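Local coordinates for protein laccase (Botrytis aclada, PDB 3SQR) that oxidises phenolic substrates with its copper centres while reducing dioxygen to water, and probably serves in the breakdown of lignin and the detoxification of its products, at residues 317-328 against 344-355. Residues are numbered along the deposited sequence; the frame is centred on the assembly and turned at random.
Sequences ANAAADNYWIRG and TGILRYDSSSIA. With SO4 (sulfate ion), chain M.
Antiparallel strands 323-327 and 344-348 are neighbours in one sheet of the second cupredoxin-like domain, away from the copper sites. Y324 and L347 exchange two backbone hydrogen bonds, as do I326 and G345. On the face of I326 and L347, I326 CG1 packs 3.9 Å from L347 CB, the two side chains crossing at about a right angle, with L255 and F278 beside I326. On the other face the W325 indole brings its edge to the G345 carbonyl, CE3 to O 3.1 Å. N323 ties down the turn at 350-353: ND2 donates to S353 OG (2.9 Å), nearly in the amide plane, while OD1 takes a water hydrogen and a weak bond from R348 NH1. With CG anti to its carbonyl carbon (chi1 -56°) and an extended chain, R348 also sends NH1 in plane to A355 O (2.7 Å, N-H...O 178°). Its NE and NH2 hold a sulfate, probably from the crystallisation liquor, also bound by K251; I346 CG2 sits over the guanidinium centre. Y349 fills the bend of 317-322, its OH accepting from A319 N (3.2 Å) and hydrogen-bonding H283 NE2. The guanidinium is thus held chiefly by A355 O and, in the crystal, by the sulfate, which probably offsets part of its charge.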
loop_
_atom_site.group_PDB
_atom_site.type_symbol
_atom_site.label_atom_id
_atom_site.label_comp_id
_atom_site.label_asym_id
_atom_site.label_seq_id
_atom_site.Cartn_x
_atom_site.Cartn_y
_atom_site.Cartn_z
ATOM N N ALA A 317 20.602 10.364 -15.137
ATOM C CA ALA A 317 21.009 11.679 -14.729
ATOM C C ALA A 317 21.753 12.271 -15.973
ATOM O O ALA A 317 22.947 12.477 -15.925
ATOM C CB ALA A 317 21.931 11.597 -13.543
ATOM N N ASN A 318 20.987 12.536 -17.004
ATOM C CA ASN A 318 21.521 13.026 -18.290
ATOM C C ASN A 318 21.128 14.488 -18.568
ATOM O O ASN A 318 21.096 14.906 -19.733
ATOM C CB ASN A 318 21.024 12.140 -19.457
ATOM C CG ASN A 318 19.502 12.058 -19.573
ATOM O OD1 ASN A 318 18.731 12.637 -18.784
ATOM N ND2 ASN A 318 19.053 11.318 -20.583
ATOM N N ALA A 319 20.738 15.228 -17.542
ATOM C CA ALA A 319 20.407 16.646 -17.710
ATOM C C ALA A 319 21.629 17.523 -17.447
ATOM O O ALA A 319 22.674 17.097 -16.890
ATOM C CB ALA A 319 19.211 17.085 -16.801
ATOM N N ALA A 320 21.483 18.787 -17.883
ATOM C CA ALA A 320 22.425 19.816 -17.499
ATOM C C ALA A 320 22.486 19.750 -15.987
ATOM O O ALA A 320 21.404 19.624 -15.342
ATOM C CB ALA A 320 21.903 21.188 -17.946
ATOM N N ALA A 321 23.700 19.772 -15.435
ATOM C CA ALA A 321 23.892 19.763 -14.003
ATOM C C ALA A 321 23.281 21.012 -13.374
ATOM O O ALA A 321 23.673 22.146 -13.648
ATOM C CB ALA A 321 25.356 19.626 -13.607
ATOM N N ASP A 322 22.301 20.797 -12.522
ATOM C CA ASP A 322 21.557 21.871 -11.940
ATOM C C ASP A 322 20.666 21.209 -10.866
ATOM O O ASP A 322 20.640 19.962 -10.752
ATOM C CB ASP A 322 20.653 22.540 -12.975
ATOM C CG ASP A 322 20.370 24.035 -12.655
ATOM O OD1 ASP A 322 20.576 24.501 -11.506
ATOM O OD2 ASP A 322 19.908 24.723 -13.579
ATOM N N ASN A 323 19.975 22.074 -10.136
ATOM C CA ASN A 323 18.899 21.705 -9.222
ATOM C C ASN A 323 17.602 21.620 -9.991
ATOM O O ASN A 323 17.274 22.466 -10.835
ATOM C CB ASN A 323 18.813 22.766 -8.136
ATOM C CG ASN A 323 20.116 22.980 -7.479
ATOM O OD1 ASN A 323 20.791 22.019 -7.142
ATOM N ND2 ASN A 323 20.549 24.243 -7.373
ATOM N N TYR A 324 16.806 20.591 -9.718
ATOM C CA TYR A 324 15.557 20.414 -10.413
ATOM C C TYR A 324 14.505 20.117 -9.358
ATOM O O TYR A 324 14.812 19.462 -8.309
ATOM C CB TYR A 324 15.634 19.244 -11.404
ATOM C CG TYR A 324 16.570 19.491 -12.531
ATOM C CD1 TYR A 324 17.880 19.200 -12.415
ATOM C CD2 TYR A 324 16.111 20.073 -13.720
ATOM C CE1 TYR A 324 18.771 19.467 -13.499
ATOM C CE2 TYR A 324 16.985 20.352 -14.799
ATOM C CZ TYR A 324 18.298 20.029 -14.668
ATOM O OH TYR A 324 19.181 20.276 -15.697
ATOM N N TRP A 325 13.315 20.644 -9.598
ATOM C CA TRP A 325 12.213 20.317 -8.714
ATOM C C TRP A 325 11.799 18.862 -8.892
ATOM O O TRP A 325 11.664 18.350 -10.028
ATOM C CB TRP A 325 11.001 21.165 -8.991
ATOM C CG TRP A 325 11.110 22.492 -8.429
ATOM C CD1 TRP A 325 11.169 23.652 -9.122
ATOM C CD2 TRP A 325 11.199 22.822 -7.031
ATOM N NE1 TRP A 325 11.259 24.715 -8.237
ATOM C CE2 TRP A 325 11.309 24.231 -6.948
ATOM C CE3 TRP A 325 11.192 22.063 -5.848
ATOM C CZ2 TRP A 325 11.437 24.917 -5.703
ATOM C CZ3 TRP A 325 11.317 22.717 -4.620
ATOM C CH2 TRP A 325 11.433 24.150 -4.557
ATOM N N ILE A 326 11.538 18.222 -7.755
ATOM C CA ILE A 326 10.892 16.878 -7.736
ATOM C C ILE A 326 9.478 17.170 -7.336
ATOM O O ILE A 326 9.221 17.778 -6.299
ATOM C CB ILE A 326 11.567 15.836 -6.811
ATOM C CG1 ILE A 326 13.073 15.602 -7.167
ATOM C CG2 ILE A 326 10.734 14.484 -6.822
ATOM C CD1 ILE A 326 13.844 14.848 -6.045
ATOM N N ARG A 327 8.538 16.803 -8.202
ATOM C CA ARG A 327 7.164 17.208 -8.043
ATOM C C ARG A 327 6.304 16.034 -7.632
ATOM O O ARG A 327 6.224 15.061 -8.366
ATOM C CB ARG A 327 6.643 17.797 -9.363
ATOM C CG ARG A 327 7.394 19.101 -9.664
ATOM C CD ARG A 327 6.784 19.886 -10.716
ATOM N NE ARG A 327 7.725 20.921 -11.135
ATOM C CZ ARG A 327 7.722 22.194 -10.720
ATOM N NH1 ARG A 327 6.840 22.649 -9.829
ATOM N NH2 ARG A 327 8.646 23.027 -11.202
ATOM N N GLY A 328 5.701 16.103 -6.467
ATOM C CA GLY A 328 4.676 15.101 -6.165
ATOM C C GLY A 328 3.431 15.299 -7.009
ATOM O O GLY A 328 2.674 14.378 -7.224
ATOM N N THR A 344 6.830 18.771 -3.000
ATOM C CA THR A 344 7.964 18.826 -3.854
ATOM C C THR A 344 9.210 18.491 -3.033
ATOM O O THR A 344 9.207 18.556 -1.787
ATOM C CB THR A 344 8.214 20.256 -4.444
ATOM O OG1 THR A 344 8.440 21.196 -3.395
ATOM C CG2 THR A 344 7.004 20.692 -5.308
ATOM N N GLY A 345 10.246 18.182 -3.769
ATOM C CA GLY A 345 11.593 18.000 -3.254
ATOM C C GLY A 345 12.575 18.548 -4.280
ATOM O O GLY A 345 12.167 19.144 -5.263
ATOM N N ILE A 346 13.839 18.345 -4.006
ATOM C CA ILE A 346 14.922 18.880 -4.810
ATOM C C ILE A 346 15.888 17.814 -5.211
ATOM O O ILE A 346 16.420 17.036 -4.367
ATOM C CB ILE A 346 15.725 19.978 -4.010
ATOM C CG1 ILE A 346 14.831 21.125 -3.617
ATOM C CG2 ILE A 346 16.873 20.453 -4.846
ATOM C CD1 ILE A 346 15.517 22.159 -2.673
ATOM N N LEU A 347 16.126 17.746 -6.531
ATOM C CA LEU A 347 17.144 16.976 -7.133
ATOM C C LEU A 347 18.346 17.904 -7.404
ATOM O O LEU A 347 18.140 18.946 -7.979
ATOM C CB LEU A 347 16.660 16.467 -8.465
ATOM C CG LEU A 347 17.698 15.634 -9.219
ATOM C CD1 LEU A 347 17.907 14.300 -8.541
ATOM C CD2 LEU A 347 17.232 15.437 -10.644
ATOM N N ARG A 348 19.517 17.508 -6.949
ATOM C CA ARG A 348 20.786 18.273 -7.167
ATOM C C ARG A 348 21.776 17.409 -7.888
ATOM O O ARG A 348 21.975 16.230 -7.554
ATOM C CB ARG A 348 21.370 18.687 -5.846
ATOM C CG ARG A 348 20.425 19.496 -4.989
ATOM C CD ARG A 348 21.227 20.116 -3.875
ATOM N NE ARG A 348 20.439 20.816 -2.908
ATOM C CZ ARG A 348 19.833 21.974 -3.131
ATOM N NH1 ARG A 348 19.903 22.581 -4.312
ATOM N NH2 ARG A 348 19.147 22.524 -2.159
ATOM N N TYR A 349 22.465 17.996 -8.871
ATOM C CA TYR A 349 23.616 17.327 -9.478
ATOM C C TYR A 349 24.869 17.747 -8.772
ATOM O O TYR A 349 25.932 17.145 -8.951
ATOM C CB TYR A 349 23.697 17.667 -10.962
ATOM C CG TYR A 349 22.833 16.845 -11.904
ATOM C CD1 TYR A 349 21.449 16.997 -11.922
ATOM C CD2 TYR A 349 23.389 15.895 -12.745
ATOM C CE1 TYR A 349 20.667 16.263 -12.769
ATOM C CE2 TYR A 349 22.596 15.164 -13.636
ATOM C CZ TYR A 349 21.241 15.346 -13.616
ATOM O OH TYR A 349 20.422 14.682 -14.452
ATOM N N ASP A 350 24.763 18.795 -7.985
ATOM C CA ASP A 350 25.858 19.218 -7.160
ATOM C C ASP A 350 25.306 19.391 -5.758
ATOM O O ASP A 350 24.566 20.336 -5.466
ATOM C CB ASP A 350 26.436 20.532 -7.711
ATOM C CG ASP A 350 27.495 21.135 -6.797
ATOM O OD1 ASP A 350 27.862 20.506 -5.777
ATOM O OD2 ASP A 350 27.959 22.264 -7.113
ATOM N N SER A 351 25.710 18.479 -4.889
ATOM C CA SER A 351 25.162 18.340 -3.527
ATOM C C SER A 351 25.520 19.522 -2.638
ATOM O O SER A 351 24.899 19.721 -1.581
ATOM C CB SER A 351 25.629 17.026 -2.864
ATOM O OG SER A 351 27.054 16.927 -2.714
ATOM N N SER A 352 26.533 20.283 -3.066
ATOM C CA SER A 352 26.955 21.455 -2.336
ATOM C C SER A 352 26.098 22.668 -2.686
ATOM O O SER A 352 26.146 23.671 -1.985
ATOM C CB SER A 352 28.446 21.704 -2.583
ATOM O OG SER A 352 28.597 22.367 -3.812
ATOM N N SER A 353 25.281 22.594 -3.733
ATOM C CA SER A 353 24.336 23.663 -3.996
ATOM C C SER A 353 23.322 23.683 -2.853
ATOM O O SER A 353 22.866 22.632 -2.362
ATOM C CB SER A 353 23.607 23.497 -5.322
ATOM O OG SER A 353 22.831 24.658 -5.615
ATOM N N ILE A 354 22.989 24.889 -2.434
ATOM C CA ILE A 354 21.939 25.128 -1.471
ATOM C C ILE A 354 20.790 25.912 -2.103
ATOM O O ILE A 354 19.822 26.210 -1.439
ATOM C CB ILE A 354 22.473 25.864 -0.260
ATOM C CG1 ILE A 354 23.332 27.087 -0.714
ATOM C CG2 ILE A 354 23.263 24.884 0.598
ATOM C CD1 ILE A 354 23.430 28.182 0.324
ATOM N N ALA A 355 20.890 26.207 -3.400
ATOM C CA ALA A 355 19.853 26.931 -4.158
ATOM C C ALA A 355 18.575 26.129 -4.391
ATOM O O ALA A 355 18.622 24.958 -4.758
ATOM C CB ALA A 355 20.407 27.363 -5.504
HETATM S S SO4 M . 20.258 19.954 0.771
HETATM O O1 SO4 M . 20.975 20.763 1.744
HETATM O O2 SO4 M . 19.512 18.928 1.509
HETATM O O3 SO4 M . 19.309 20.762 0.024
HETATM O O4 SO4 M . 21.232 19.335 -0.143
HETATM O O HOH W 1 22.922 20.897 -8.395
#